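Local coordinates for 6-phosphogluconate dehydrogenase (Decarboxylating) (Geobacter metallireducens, PDB 4E21), which probably catalyses the NADP-dependent oxidative decarboxylation of 6-phosphogluconate, a step of the pentose phosphate pathway, at residues E164-D167 and P168-T172; D122-R125 and A126-R130; F208-M211 and V212-G215; P181-P184 and G185-K188. All coordinates share one frame; numbering follows the deposited sequence.

Interaction 1 (E164-D167 and P168-T172); sequences ERLD and PVFRT
Asp167 and Arg171, one helical turn apart, form a salt bridge in which OD2 of Asp167 lies 2.7 Å from NH1 of Arg171. The oxygen enters at the edge of the guanidinium, near its plane, but the carboxylate is turned 62° against that plane and the N-H does not aim well, which leaves the hydrogen-bond component weak. Asp167 holds CG anti to its backbone N (chi1 -153°), setting the carboxylate on the carbonyl side, where the bent Arg171 chain can meet it. The backbones of the same pair are joined as well, Arg171 N donating almost straight to Asp167 O at 2.9 Å.

Leu166 and Phe170 form the apolar part of the contact. CB of Leu166 touches CE2 of Phe170 at 3.6 Å, and CD1 of Leu166 approaches the ring end at CZ. The carbonyl O of Leu166 lies over one face of that ring while accepting the N-H of Phe170 at 3.2 Å and, weakly, that of Val169. Pro168 has no N-H to give; its CD rests 3.5 Å from Arg165 O instead.

Beyond this first shell, Asp167 OD1 is hydrogen-bonded to Tyr197 OH, so both carboxylate oxygens have partners. Leu166 packs on Val84, Ile110 and Ile112, whereas Phe170 meets Trp86, Leu154 and Ile156. The short helices 160-165 and 167-173 thus meet at a tight junction whose apolar side lies on the central sheet and whose charged side faces outward, as expected for a layer of helices covering the sheet of a Rossmann-type dinucleotide-binding domain.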
loop_
_atom_site.group_PDB
_atom_site.type_symbol
_atom_site.label_atom_id
_atom_site.label_comp_id
_atom_site.label_asym_id
_atom_site.label_seq_id
_atom_site.Cartn_x
_atom_site.Cartn_y
_atom_site.Cartn_z
ATOM N N GLU B 164 5.845 31.547 26.682
ATOM C CA GLU B 164 6.434 32.882 26.572
ATOM C C GLU B 164 7.576 33.077 27.567
ATOM O O GLU B 164 8.641 33.576 27.202
ATOM C CB GLU B 164 5.372 33.968 26.706
ATOM C CG GLU B 164 4.591 34.152 25.415
ATOM C CD GLU B 164 3.290 34.900 25.612
ATOM O OE1 GLU B 164 2.941 35.213 26.776
ATOM O OE2 GLU B 164 2.609 35.162 24.595
ATOM N N ARG B 165 7.372 32.650 28.807
ATOM C CA ARG B 165 8.449 32.690 29.786
ATOM C C ARG B 165 9.658 31.917 29.265
ATOM O O ARG B 165 10.803 32.271 29.544
ATOM C CB ARG B 165 7.996 32.133 31.151
ATOM C CG ARG B 165 7.269 33.149 32.043
ATOM C CD ARG B 165 7.275 32.740 33.536
ATOM N NE ARG B 165 6.190 31.821 33.889
ATOM C CZ ARG B 165 6.258 30.914 34.868
ATOM N NH1 ARG B 165 7.369 30.783 35.593
ATOM N NH2 ARG B 165 5.223 30.114 35.109
ATOM N N LEU B 166 9.414 30.865 28.491
ATOM C CA LEU B 166 10.506 30.013 28.040
ATOM C C LEU B 166 11.199 30.521 26.770
ATOM O O LEU B 166 12.185 29.931 26.324
ATOM C CB LEU B 166 10.006 28.577 27.837
ATOM C CG LEU B 166 9.694 27.756 29.095
ATOM C CD1 LEU B 166 8.997 26.464 28.706
ATOM C CD2 LEU B 166 10.960 27.480 29.895
ATOM N N ASP B 167 10.692 31.606 26.192
ATOM C CA ASP B 167 11.195 32.081 24.894
ATOM C C ASP B 167 12.719 32.147 24.735
ATOM O O ASP B 167 13.238 31.745 23.703
ATOM C CB ASP B 167 10.566 33.416 24.498
ATOM C CG ASP B 167 10.522 33.605 22.995
ATOM O OD1 ASP B 167 9.930 32.753 22.288
ATOM O OD2 ASP B 167 11.074 34.613 22.514
ATOM N N PRO B 168 13.444 32.662 25.749
ATOM C CA PRO B 168 14.912 32.751 25.612
ATOM C C PRO B 168 15.600 31.389 25.499
ATOM O O PRO B 168 16.642 31.253 24.846
ATOM C CB PRO B 168 15.349 33.453 26.910
ATOM C CG PRO B 168 14.153 34.215 27.339
ATOM C CD PRO B 168 12.968 33.347 26.960
ATOM N N VAL B 169 15.028 30.385 26.151
ATOM C CA VAL B 169 15.585 29.039 26.083
ATOM C C VAL B 169 15.364 28.446 24.694
ATOM O O VAL B 169 16.241 27.783 24.157
ATOM C CB VAL B 169 14.986 28.119 27.158
ATOM C CG1 VAL B 169 15.413 26.676 26.923
ATOM C CG2 VAL B 169 15.398 28.606 28.556
ATOM N N PHE B 170 14.200 28.704 24.114
ATOM C CA PHE B 170 13.890 28.176 22.788
ATOM C C PHE B 170 14.734 28.855 21.709
ATOM O O PHE B 170 15.316 28.181 20.849
ATOM C CB PHE B 170 12.405 28.328 22.473
ATOM C CG PHE B 170 11.523 27.504 23.348
ATOM C CD1 PHE B 170 11.925 26.247 23.762
ATOM C CD2 PHE B 170 10.286 27.978 23.750
ATOM C CE1 PHE B 170 11.105 25.480 24.573
ATOM C CE2 PHE B 170 9.461 27.209 24.539
ATOM C CZ PHE B 170 9.874 25.965 24.957
ATOM N N ARG B 171 14.820 30.183 21.772
ATOM C CA ARG B 171 15.669 30.938 20.857
ATOM C C ARG B 171 17.086 30.405 20.794
ATOM O O ARG B 171 17.643 30.225 19.709
ATOM C CB ARG B 171 15.714 32.390 21.271
ATOM C CG ARG B 171 14.625 33.199 20.653
ATOM C CD ARG B 171 14.680 34.608 21.168
ATOM N NE ARG B 171 14.470 35.521 20.058
ATOM C CZ ARG B 171 13.272 35.854 19.600
ATOM N NH1 ARG B 171 12.180 35.351 20.175
ATOM N NH2 ARG B 171 13.172 36.695 18.574
ATOM N N THR B 172 17.673 30.156 21.958
ATOM C CA THR B 172 19.032 29.630 22.018
ATOM C C THR B 172 19.111 28.256 21.379
ATOM O O THR B 172 20.037 27.964 20.620
ATOM C CB THR B 172 19.525 29.538 23.472
ATOM O OG1 THR B 172 19.555 30.849 24.025
ATOM C CG2 THR B 172 20.925 28.925 23.561
#

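Interaction 2 (D122-R125 and A126-R130); sequences DIRR and ADQMR
Ala126 packs against the carbonyl of Asp122 on helix 119-130, the helix of a beta-alpha-beta unit that links strands 110-113 and 135-142 in the nucleotide-binding domain. This is the tight side: Ala126 N donates to Asp122 O at 2.7 Å, and the methyl CB of Ala126 sits only 3.1 Å from the same oxygen. Met129, present as selenomethionine, adds to it by laying CG 3.2 Å from Arg125 O, the carbonyl that also receives its N-H; the chain then bends away at chi2 (-63°), carrying SE and the methyl clear of segment 122-125. Arg125 belongs here too, and Tyr136 covers it together with Asp122 and Ala126 from the sheet.

Asp127, Gln128 and Arg130 form the looser solvent side. Asp127 N is shared between two weak bonds, to Ile123 O and Arg124 O, and Asp127 OD1 pairs with NH2 of Arg130 at 2.7 Å. Ile123 is covered separately, by Tyr258 of the second subunit.

Arg124 lies toward the outer side, yet it and Arg125 both form salt bridges with Asp95, through NH2 and NE respectively. Arg125 CG lies over one face of the Arg124 guanidinium, 4.0 Å above its plane and displaced toward its periphery. NE2 of Gln128 comes to the edge of that guanidinium, the amide plane turned 56° against it, and rests 3.5 Å from CG of Arg124.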
loop_
_atom_site.group_PDB
_atom_site.type_symbol
_atom_site.label_atom_id
_atom_site.label_comp_id
_atom_site.label_asym_id
_atom_site.label_seq_id
_atom_site.Cartn_x
_atom_site.Cartn_y
_atom_site.Cartn_z
ATOM N N ASP B 122 1.046 13.491 27.768
ATOM C CA ASP B 122 1.261 14.900 28.124
ATOM C C ASP B 122 -0.024 15.534 28.635
ATOM O O ASP B 122 -0.011 16.338 29.584
ATOM C CB ASP B 122 1.729 15.707 26.923
ATOM C CG ASP B 122 3.046 15.217 26.362
ATOM O OD1 ASP B 122 3.990 14.935 27.144
ATOM O OD2 ASP B 122 3.135 15.131 25.130
ATOM N N ILE B 123 -1.135 15.192 27.986
ATOM C CA ILE B 123 -2.425 15.700 28.410
ATOM C C ILE B 123 -2.736 15.319 29.870
ATOM O O ILE B 123 -3.153 16.169 30.665
ATOM C CB ILE B 123 -3.552 15.249 27.488
ATOM C CG1 ILE B 123 -3.401 15.912 26.111
ATOM C CG2 ILE B 123 -4.899 15.623 28.090
ATOM C CD1 ILE B 123 -4.338 15.345 25.073
ATOM N N ARG B 124 -2.515 14.054 30.223
ATOM C CA ARG B 124 -2.769 13.602 31.583
ATOM C C ARG B 124 -1.780 14.256 32.546
ATOM O O ARG B 124 -2.168 14.836 33.568
ATOM C CB ARG B 124 -2.678 12.084 31.686
ATOM C CG ARG B 124 -2.423 11.626 33.108
ATOM C CD ARG B 124 -2.310 10.132 33.242
ATOM N NE ARG B 124 -1.241 9.564 32.427
ATOM C CZ ARG B 124 0.005 9.387 32.845
ATOM N NH1 ARG B 124 0.374 9.745 34.064
ATOM N NH2 ARG B 124 0.887 8.844 32.035
ATOM N N ARG B 125 -0.498 14.155 32.211
ATOM C CA ARG B 125 0.550 14.719 33.048
ATOM C C ARG B 125 0.353 16.215 33.280
ATOM O O ARG B 125 0.586 16.701 34.380
ATOM C CB ARG B 125 1.924 14.452 32.430
ATOM C CG ARG B 125 2.379 13.024 32.603
ATOM C CD ARG B 125 3.588 12.723 31.750
ATOM N NE ARG B 125 3.896 11.298 31.771
ATOM C CZ ARG B 125 4.547 10.636 30.811
ATOM N NH1 ARG B 125 4.978 11.252 29.714
ATOM N NH2 ARG B 125 4.772 9.337 30.958
ATOM N N ALA B 126 -0.061 16.950 32.246
ATOM C CA ALA B 126 -0.184 18.396 32.385
ATOM C C ALA B 126 -1.244 18.710 33.423
ATOM O O ALA B 126 -1.109 19.669 34.173
ATOM C CB ALA B 126 -0.514 19.069 31.056
ATOM N N ASP B 127 -2.289 17.886 33.452
ATOM C CA ASP B 127 -3.404 18.053 34.379
ATOM C C ASP B 127 -3.014 17.777 35.814
ATOM O O ASP B 127 -3.407 18.493 36.738
ATOM C CB ASP B 127 -4.535 17.115 34.008
ATOM C CG ASP B 127 -5.513 17.756 33.086
ATOM O OD1 ASP B 127 -5.723 18.982 33.244
ATOM O OD2 ASP B 127 -6.065 17.047 32.208
ATOM N N GLN B 128 -2.257 16.712 36.001
ATOM C CA GLN B 128 -1.776 16.397 37.316
ATOM C C GLN B 128 -0.930 17.537 37.889
ATOM O O GLN B 128 -1.160 17.981 39.004
ATOM C CB GLN B 128 -1.000 15.089 37.270
ATOM C CG GLN B 128 -1.905 13.895 37.058
ATOM C CD GLN B 128 -1.111 12.602 36.889
ATOM O OE1 GLN B 128 0.123 12.581 37.060
ATOM N NE2 GLN B 128 -1.814 11.511 36.551
HETATM N N MSE B 129 0.033 18.010 37.112
HETATM C CA MSE B 129 0.965 19.025 37.556
HETATM C C MSE B 129 0.262 20.358 37.816
HETATM O O MSE B 129 0.675 21.109 38.697
HETATM C CB MSE B 129 2.067 19.237 36.502
HETATM C CG MSE B 129 2.884 18.006 36.190
HETATM SE SE MSE B 129 3.855 17.395 37.759
HETATM C CE MSE B 129 5.302 18.654 37.645
ATOM N N ARG B 130 -0.773 20.665 37.033
ATOM C CA ARG B 130 -1.430 21.953 37.165
ATOM C C ARG B 130 -2.136 22.023 38.514
ATOM O O ARG B 130 -2.224 23.085 39.129
ATOM C CB ARG B 130 -2.431 22.179 36.039
ATOM C CG ARG B 130 -3.014 23.588 36.047
ATOM C CD ARG B 130 -4.101 23.744 35.006
ATOM N NE ARG B 130 -4.926 22.538 34.952
ATOM C CZ ARG B 130 -6.061 22.434 34.265
ATOM N NH1 ARG B 130 -6.521 23.477 33.577
ATOM N NH2 ARG B 130 -6.741 21.288 34.268
#

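Interaction 3 (F208-M211 and V212-G215); sequences FVKM and VHNG
Val212 opens the second segment by leaning on Phe208, its CG2 lying 4.1 Å from CE1 of Phe208 and approaching the ring obliquely. The same methyl is 3.5 Å from Phe208 O, to which Val212 N gives a long, weak hydrogen bond. Met211, a selenomethionine, covers one face of the Phe208 ring, its CE 3.5 Å above the plane and over the centre, a CH-pi contact of the terminal methyl reached through the bend at chi3 (83°); the same CE also meets Val212 CG2.

His213 follows, its N donating to Val209 O and its CB resting 3.2 Å from Lys210 O. These residues lie on helix 205-232, which opens the all-helical C-terminal domain and runs along the second subunit, where Trp269 of that subunit meets the His213 ring edge-to-face and Val274 N, also of that subunit, is weakly hydrogen-bonded to His213 NE2.

Asn214 turns its amide back over the previous turn. Its OD1 accepts the N-H of His213 ND1 at 2.9 Å, in the plane of both the imidazole and the amide carbonyl, which helps to set the rotation of both groups. That oxygen also presses on CE of Lys210 at 2.9 Å, while Lys210 NZ, bent onward by chi4, makes weak bonds with Asn116 OD1 and Thr141 O.

Gly215 N bonds to Met211 O at 3.0 Å, lying in the carbonyl plane.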
loop_
_atom_site.group_PDB
_atom_site.type_symbol
_atom_site.label_atom_id
_atom_site.label_comp_id
_atom_site.label_asym_id
_atom_site.label_seq_id
_atom_site.Cartn_x
_atom_site.Cartn_y
_atom_site.Cartn_z
ATOM N N PHE B 208 2.385 15.928 19.541
ATOM C CA PHE B 208 1.502 15.496 18.461
ATOM C C PHE B 208 2.134 15.833 17.102
ATOM O O PHE B 208 2.210 14.995 16.200
ATOM C CB PHE B 208 0.124 16.139 18.569
ATOM C CG PHE B 208 -0.895 15.558 17.617
ATOM C CD1 PHE B 208 -0.853 15.860 16.257
ATOM C CD2 PHE B 208 -1.899 14.718 18.081
ATOM C CE1 PHE B 208 -1.785 15.323 15.371
ATOM C CE2 PHE B 208 -2.843 14.176 17.198
ATOM C CZ PHE B 208 -2.780 14.484 15.835
ATOM N N VAL B 209 2.608 17.061 16.967
ATOM C CA VAL B 209 3.226 17.471 15.724
ATOM C C VAL B 209 4.563 16.771 15.484
ATOM O O VAL B 209 4.890 16.444 14.346
ATOM C CB VAL B 209 3.352 19.001 15.614
ATOM C CG1 VAL B 209 4.151 19.382 14.352
ATOM C CG2 VAL B 209 1.952 19.640 15.586
ATOM N N LYS B 210 5.338 16.527 16.535
ATOM C CA LYS B 210 6.625 15.845 16.360
ATOM C C LYS B 210 6.410 14.400 15.886
ATOM O O LYS B 210 7.167 13.870 15.067
ATOM C CB LYS B 210 7.436 15.879 17.667
ATOM C CG LYS B 210 8.494 14.798 17.776
ATOM C CD LYS B 210 9.714 15.125 16.955
ATOM C CE LYS B 210 10.623 13.911 16.798
ATOM N NZ LYS B 210 11.121 13.436 18.105
HETATM N N MSE B 211 5.379 13.768 16.430
HETATM C CA MSE B 211 4.982 12.417 16.047
HETATM C C MSE B 211 4.764 12.299 14.515
HETATM O O MSE B 211 5.287 11.388 13.868
HETATM C CB MSE B 211 3.723 12.039 16.853
HETATM C CG MSE B 211 2.844 10.961 16.289
HETATM SE SE MSE B 211 1.218 10.652 17.367
HETATM C CE MSE B 211 0.058 12.067 16.693
ATOM N N VAL B 212 4.010 13.239 13.955
ATOM C CA VAL B 212 3.628 13.212 12.552
ATOM C C VAL B 212 4.857 13.533 11.683
ATOM O O VAL B 212 5.062 12.917 10.643
ATOM C CB VAL B 212 2.471 14.197 12.290
ATOM C CG1 VAL B 212 2.135 14.303 10.784
ATOM C CG2 VAL B 212 1.232 13.787 13.099
ATOM N N HIS B 213 5.677 14.475 12.143
ATOM C CA HIS B 213 6.991 14.725 11.569
ATOM C C HIS B 213 7.769 13.433 11.383
ATOM O O HIS B 213 8.358 13.210 10.338
ATOM C CB HIS B 213 7.757 15.682 12.481
ATOM C CG HIS B 213 9.230 15.724 12.243
ATOM N ND1 HIS B 213 10.087 14.745 12.702
ATOM C CD2 HIS B 213 10.008 16.654 11.640
ATOM C CE1 HIS B 213 11.328 15.064 12.379
ATOM N NE2 HIS B 213 11.307 16.219 11.737
ATOM N N ASN B 214 7.758 12.574 12.396
ATOM C CA ASN B 214 8.449 11.294 12.310
ATOM C C ASN B 214 7.767 10.335 11.332
ATOM O O ASN B 214 8.436 9.558 10.666
ATOM C CB ASN B 214 8.579 10.645 13.702
ATOM C CG ASN B 214 9.799 11.160 14.465
ATOM O OD1 ASN B 214 10.153 12.334 14.363
ATOM N ND2 ASN B 214 10.467 10.277 15.183
ATOM N N GLY B 215 6.437 10.385 11.275
ATOM C CA GLY B 215 5.678 9.550 10.369
ATOM C C GLY B 215 6.026 9.951 8.943
ATOM O O GLY B 215 6.282 9.104 8.109
#

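Interaction 4 (P181-P184 and G185-K188); sequences PRTP and GREK
Thr183 to Arg186 form a type II beta turn, closed by Arg186 N donating to Thr183 O at 2.9 Å, nearly along the C=O axis, with Pro184 and Gly185 at its corners and Gly185 at a positive phi (116°) where a CB would run into the carbonyl O of Pro184.

Across the closed turn the Arg186 chain doubles over the Thr183 backbone and side chain: CG of Arg186 touches CB of Thr183 at 3.5 Å and lies 3.4 Å from Thr183 O. Bends of the same sense at chi2 (-51°) and chi3 then lead the guanidinium away from the turn. Arg182, which precedes the turn, sends its guanidinium back over it, NH2 lying obliquely beside the backbone at 3.5 Å from Glu187 N and 3.8 Å from CB of Arg186. Glu187 for its part bonds to its neighbour, OE2 lying 2.6 Å from NZ of Lys188 in a salt bridge on the exposed side.

The polar ends have partners beyond the turn. Arg182 NE is paired with Glu194, whereas Arg186 NH2 forms a salt bridge with Asp264 of the second subunit, and Thr183 OG1 is hydrogen-bonded to Glu267 of that subunit. The carboxylates probably offset the like charges of Arg182 NH2 and Arg186 NE, 6.1 Å apart. The glycine corner and the closing bond define a turn that presents a hydroxyl and a positive charge to Asp264 and Glu267 of the second subunit, beside Arg270 of that subunit, which takes Pro181 O; this chemistry is consistent with a tie between the two subunits at this edge.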
loop_
_atom_site.group_PDB
_atom_site.type_symbol
_atom_site.label_atom_id
_atom_site.label_comp_id
_atom_site.label_asym_id
_atom_site.label_seq_id
_atom_site.Cartn_x
_atom_site.Cartn_y
_atom_site.Cartn_z
ATOM N N PRO B 181 16.796 30.154 3.635
ATOM C CA PRO B 181 16.239 31.362 3.008
ATOM C C PRO B 181 14.753 31.566 3.321
ATOM O O PRO B 181 14.014 30.598 3.450
ATOM C CB PRO B 181 16.449 31.103 1.502
ATOM C CG PRO B 181 16.702 29.619 1.410
ATOM C CD PRO B 181 17.449 29.280 2.651
ATOM N N ARG B 182 14.316 32.817 3.408
ATOM C CA ARG B 182 12.932 33.110 3.771
ATOM C C ARG B 182 11.903 32.773 2.685
ATOM O O ARG B 182 12.120 32.963 1.489
ATOM C CB ARG B 182 12.767 34.566 4.258
ATOM C CG ARG B 182 13.673 34.949 5.442
ATOM C CD ARG B 182 13.368 36.347 5.994
ATOM N NE ARG B 182 12.014 36.445 6.554
ATOM C CZ ARG B 182 11.417 37.584 6.911
ATOM N NH1 ARG B 182 12.049 38.738 6.759
ATOM N NH2 ARG B 182 10.183 37.578 7.410
ATOM N N THR B 183 10.775 32.258 3.145
ATOM C CA THR B 183 9.624 31.943 2.330
ATOM C C THR B 183 8.984 33.234 1.834
ATOM O O THR B 183 8.556 34.063 2.631
ATOM C CB THR B 183 8.604 31.149 3.187
ATOM O OG1 THR B 183 9.230 29.952 3.668
ATOM C CG2 THR B 183 7.328 30.821 2.415
ATOM N N PRO B 184 8.919 33.410 0.505
ATOM C CA PRO B 184 8.308 34.595 -0.106
ATOM C C PRO B 184 6.949 34.902 0.504
ATOM O O PRO B 184 5.996 34.155 0.279
ATOM C CB PRO B 184 8.138 34.181 -1.569
ATOM C CG PRO B 184 9.255 33.203 -1.804
ATOM C CD PRO B 184 9.394 32.446 -0.508
ATOM N N GLY B 185 6.866 35.986 1.270
ATOM C CA GLY B 185 5.619 36.363 1.920
ATOM C C GLY B 185 5.638 36.345 3.437
ATOM O O GLY B 185 4.682 36.791 4.056
ATOM N N ARG B 186 6.707 35.841 4.050
ATOM C CA ARG B 186 6.725 35.688 5.505
ATOM C C ARG B 186 6.719 37.027 6.254
ATOM O O ARG B 186 6.310 37.094 7.425
ATOM C CB ARG B 186 7.916 34.847 5.978
ATOM C CG ARG B 186 7.774 33.325 5.819
ATOM C CD ARG B 186 6.460 32.722 6.394
ATOM N NE ARG B 186 6.301 32.845 7.838
ATOM C CZ ARG B 186 5.473 32.103 8.587
ATOM N NH1 ARG B 186 4.726 31.142 8.057
ATOM N NH2 ARG B 186 5.399 32.321 9.894
ATOM N N GLU B 187 7.188 38.085 5.592
ATOM C CA GLU B 187 7.187 39.423 6.190
ATOM C C GLU B 187 5.745 39.830 6.502
ATOM O O GLU B 187 5.501 40.774 7.257
ATOM C CB GLU B 187 7.846 40.451 5.262
ATOM C CG GLU B 187 6.969 40.903 4.085
ATOM C CD GLU B 187 7.018 39.959 2.865
ATOM O OE1 GLU B 187 7.963 39.134 2.769
ATOM O OE2 GLU B 187 6.113 40.055 1.993
ATOM N N LYS B 188 4.802 39.091 5.917
ATOM C CA LYS B 188 3.370 39.297 6.109
ATOM C C LYS B 188 2.898 38.640 7.410
ATOM O O LYS B 188 1.729 38.756 7.789
ATOM C CB LYS B 188 2.607 38.672 4.933
ATOM C CG LYS B 188 1.316 39.378 4.540
ATOM C CD LYS B 188 1.499 40.231 3.289
ATOM C CE LYS B 188 2.584 41.287 3.464
ATOM N NZ LYS B 188 3.957 40.730 3.326
#

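Interactions 1 and 2 lie in two helical parts of the nucleotide-binding domain, their centres 21 Å apart. Interaction 2 comes closest to interaction 3, within about 6 Å between nearest atoms. They do not touch, but Asp122 is hydrogen-bonded to His207, the residue just before Phe208, and Tyr258 of the second subunit meets both Ile123 and Phe208. Interactions 3 and 4, with centres 24 Å apart, both reach that subunit, whereas interaction 1 touches no other chain. Interactions 2 and 4 stand furthest apart, 36 Å between centres. A bound methylpentanediol, probably from the crystallisation liquor, lies about 4 Å from the Asn214 side chain and may mark a pocket beside interaction 3.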